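Local coordinates for probable 2-hydroxyhepta-2,4-diene-1,7-dioate isomerase (Thermus thermophilus, PDB 2DFU), which probably acts as a metal-binding isomerase of the fumarylacetoacetate hydrolase family, for which acetylpyruvate hydrolase activity is also suggested, at residues T40-A45 with L86-N91. Sequence-based numbering, arbitrary orientation.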
ATOM      1  N   THR A  40      10.793  21.554   8.882  1.00 32.09           N
ATOM      2  CA  THR A  40       9.633  20.740   9.213  1.00 31.30           C
ATOM      3  C   THR A  40      10.028  19.289   8.933  1.00 31.20           C
ATOM      4  O   THR A  40      10.192  18.889   7.778  1.00 31.43           O
ATOM      5  CB  THR A  40       8.418  21.102   8.344  1.00 33.11           C
ATOM      6  OG1 THR A  40       8.019  22.453   8.621  1.00 36.31           O
ATOM      7  CG2 THR A  40       7.258  20.160   8.639  1.00 32.21           C
ATOM      8  N   LEU A  41      10.205  18.516   9.998  1.00 30.11           N
ATOM      9  CA  LEU A  41      10.581  17.115   9.874  1.00 30.26           C
ATOM     10  C   LEU A  41       9.473  16.284   9.248  1.00 28.97           C
ATOM     11  O   LEU A  41       8.316  16.407   9.622  1.00 26.35           O
ATOM     12  CB  LEU A  41      10.904  16.524  11.242  1.00 30.77           C
ATOM     13  CG  LEU A  41      12.355  16.227  11.596  1.00 35.19           C
ATOM     14  CD1 LEU A  41      12.361  15.250  12.763  1.00 32.95           C
ATOM     15  CD2 LEU A  41      13.086  15.622  10.408  1.00 33.00           C
ATOM     16  N   LEU A  42       9.848  15.431   8.304  1.00 27.73           N
ATOM     17  CA  LEU A  42       8.901  14.554   7.627  1.00 27.67           C
ATOM     18  C   LEU A  42       9.281  13.096   7.882  1.00 26.14           C
ATOM     19  O   LEU A  42      10.374  12.804   8.371  1.00 27.15           O
ATOM     20  CB  LEU A  42       8.944  14.803   6.112  1.00 24.99           C
ATOM     21  CG  LEU A  42       8.622  16.207   5.591  1.00 26.54           C
ATOM     22  CD1 LEU A  42       8.879  16.269   4.079  1.00 23.43           C
ATOM     23  CD2 LEU A  42       7.158  16.546   5.915  1.00 23.82           C
ATOM     24  N   PRO A  43       8.373  12.161   7.576  1.00 27.25           N
ATOM     25  CA  PRO A  43       8.730  10.755   7.790  1.00 26.99           C
ATOM     26  C   PRO A  43       9.935  10.516   6.859  1.00 27.49           C
ATOM     27  O   PRO A  43       9.934  10.961   5.707  1.00 27.34           O
ATOM     28  CB  PRO A  43       7.479  10.018   7.335  1.00 26.40           C
ATOM     29  CG  PRO A  43       6.381  10.978   7.702  1.00 28.12           C
ATOM     30  CD  PRO A  43       6.943  12.303   7.242  1.00 26.46           C
ATOM     31  N   PRO A  44      10.971   9.816   7.343  1.00 27.77           N
ATOM     32  CA  PRO A  44      12.185   9.534   6.567  1.00 27.83           C
ATOM     33  C   PRO A  44      12.093   8.496   5.452  1.00 29.54           C
ATOM     34  O   PRO A  44      13.009   7.685   5.273  1.00 28.93           O
ATOM     35  CB  PRO A  44      13.179   9.124   7.644  1.00 26.85           C
ATOM     36  CG  PRO A  44      12.301   8.355   8.588  1.00 26.56           C
ATOM     37  CD  PRO A  44      11.061   9.228   8.694  1.00 26.53           C
ATOM     38  N   ALA A  45      10.999   8.523   4.703  1.00 30.47           N
ATOM     39  CA  ALA A  45      10.809   7.594   3.596  1.00 30.65           C
ATOM     40  C   ALA A  45       9.606   8.002   2.757  1.00 31.47           C
ATOM     41  O   ALA A  45       8.764   8.766   3.211  1.00 31.05           O
ATOM     42  CB  ALA A  45      10.606   6.170   4.129  1.00 30.23           C
ATOM     43  N   LEU A  86       0.915   7.473   7.263  1.00 25.36           N
ATOM     44  CA  LEU A  86       2.093   8.210   7.695  1.00 27.60           C
ATOM     45  C   LEU A  86       1.759   9.555   8.335  1.00 28.46           C
ATOM     46  O   LEU A  86       0.921  10.314   7.840  1.00 27.72           O
ATOM     47  CB  LEU A  86       3.045   8.412   6.520  1.00 27.27           C
ATOM     48  CG  LEU A  86       3.660   7.118   5.985  1.00 28.93           C
ATOM     49  CD1 LEU A  86       4.405   7.396   4.697  1.00 28.18           C
ATOM     50  CD2 LEU A  86       4.590   6.528   7.033  1.00 29.62           C
ATOM     51  N   ALA A  87       2.423   9.841   9.449  1.00 27.40           N
ATOM     52  CA  ALA A  87       2.213  11.090  10.163  1.00 26.84           C
ATOM     53  C   ALA A  87       3.571  11.666  10.548  1.00 27.96           C
ATOM     54  O   ALA A  87       4.456  10.931  10.983  1.00 29.86           O
ATOM     55  CB  ALA A  87       1.366  10.839  11.402  1.00 25.41           C
ATOM     56  N   ARG A  88       3.735  12.977  10.381  1.00 26.88           N
ATOM     57  CA  ARG A  88       4.993  13.649  10.695  1.00 27.52           C
ATOM     58  C   ARG A  88       5.448  13.462  12.131  1.00 27.47           C
ATOM     59  O   ARG A  88       4.651  13.509  13.060  1.00 27.61           O
ATOM     60  CB  ARG A  88       4.897  15.156  10.416  1.00 27.80           C
ATOM     61  CG  ARG A  88       4.685  15.529   8.954  1.00 31.74           C
ATOM     62  CD  ARG A  88       4.751  17.036   8.776  1.00 33.73           C
ATOM     63  NE  ARG A  88       3.665  17.695   9.495  1.00 39.56           N
ATOM     64  CZ  ARG A  88       2.430  17.811   9.022  1.00 39.69           C
ATOM     65  NH1 ARG A  88       2.130  17.321   7.822  1.00 38.74           N
ATOM     66  NH2 ARG A  88       1.493  18.399   9.752  1.00 39.36           N
ATOM     67  N   PRO A  89       6.756  13.242  12.325  1.00 27.14           N
ATOM     68  CA  PRO A  89       7.339  13.053  13.648  1.00 27.40           C
ATOM     69  C   PRO A  89       7.597  14.419  14.274  1.00 28.31           C
ATOM     70  O   PRO A  89       7.896  15.388  13.575  1.00 28.26           O
ATOM     71  CB  PRO A  89       8.645  12.333  13.343  1.00 27.18           C
ATOM     72  CG  PRO A  89       9.059  12.984  12.050  1.00 23.81           C
ATOM     73  CD  PRO A  89       7.763  13.022  11.269  1.00 24.17           C
ATOM     74  N   GLY A  90       7.479  14.504  15.588  1.00 29.14           N
ATOM     75  CA  GLY A  90       7.754  15.770  16.227  1.00 29.62           C
ATOM     76  C   GLY A  90       9.231  16.098  16.081  1.00 30.53           C
ATOM     77  O   GLY A  90      10.086  15.216  16.191  1.00 28.20           O
ATOM     78  N   ASN A  91       9.524  17.364  15.798  1.00 28.84           N
ATOM     79  CA  ASN A  91      10.896  17.849  15.672  1.00 30.88           C
ATOM     80  C   ASN A  91      11.475  17.861  17.098  1.00 33.65           C
ATOM     81  O   ASN A  91      10.896  18.466  18.001  1.00 34.16           O
ATOM     82  CB  ASN A  91      10.871  19.272  15.105  1.00 31.13           C
ATOM     83  CG  ASN A  91      12.250  19.799  14.769  1.00 28.76           C
ATOM     84  OD1 ASN A  91      13.174  19.732  15.581  1.00 30.16           O
ATOM     85  ND2 ASN A  91      12.389  20.343  13.568  1.00 29.50           N
TER
HETATM   86  O   HOH W   1       7.389  17.719  11.847  1.00 29.54           O
HETATM   87  O   HOH W   2       9.198  19.693  12.504  1.00 33.80           O
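Pro89 packs its CG against Leu41 and its CD against Pro43, and no direct hydrogen bond joins the two segments. The Leu41 side chain crosses the Pro89 ring at about a right angle, its CD1 lying 4.1 Å from Pro89 CG; a branched aliphatic chain suits this buried spot. Pro43 is turned against Pro89 in the same crosswise manner, with Pro43 CD 4.2 Å from Pro89 CD. The far end of the Pro43 ring reaches the backbone, CG standing 3.8 Å from Ala87 O, and also meets Leu86 CB. Neither proline has an amide hydrogen to satisfy, which fits both for a buried meeting without direct bonds. An alanine in place of Pro43 would probably open a gap beside Ala87 and Pro89 and let the backbone here turn more freely.

Leu42 and Arg88 lie side by side and point the same way. Leu42 starts away from segment 86-91, but with CG anti to its carbonyl carbon (chi1 -59°) its end comes nearer, and CD2 packs 3.8 Å from Arg88 CD, so the methylene part of the arginine serves as an apolar surface; Thr40 CG2 meets the same CD. Polar groups are joined through water: one molecule donates to both Leu41 O, at 2.7 Å, and Pro89 O, while a second accepts from Leu41 N and, weakly, from Asn91 ND2. Asn91 is held chiefly from outside, OD1 by Arg93 N and ND2 by Leu36 O.

The contact thus joins the N-terminal region to the FAA hydrolase portion of the chain. Strand 41-42 pairs antiparallel with strand 2-6, strand 86-87 runs parallel to strand 168-175, and Leu41 reaches both neighbours, touching Leu4 and Pro172.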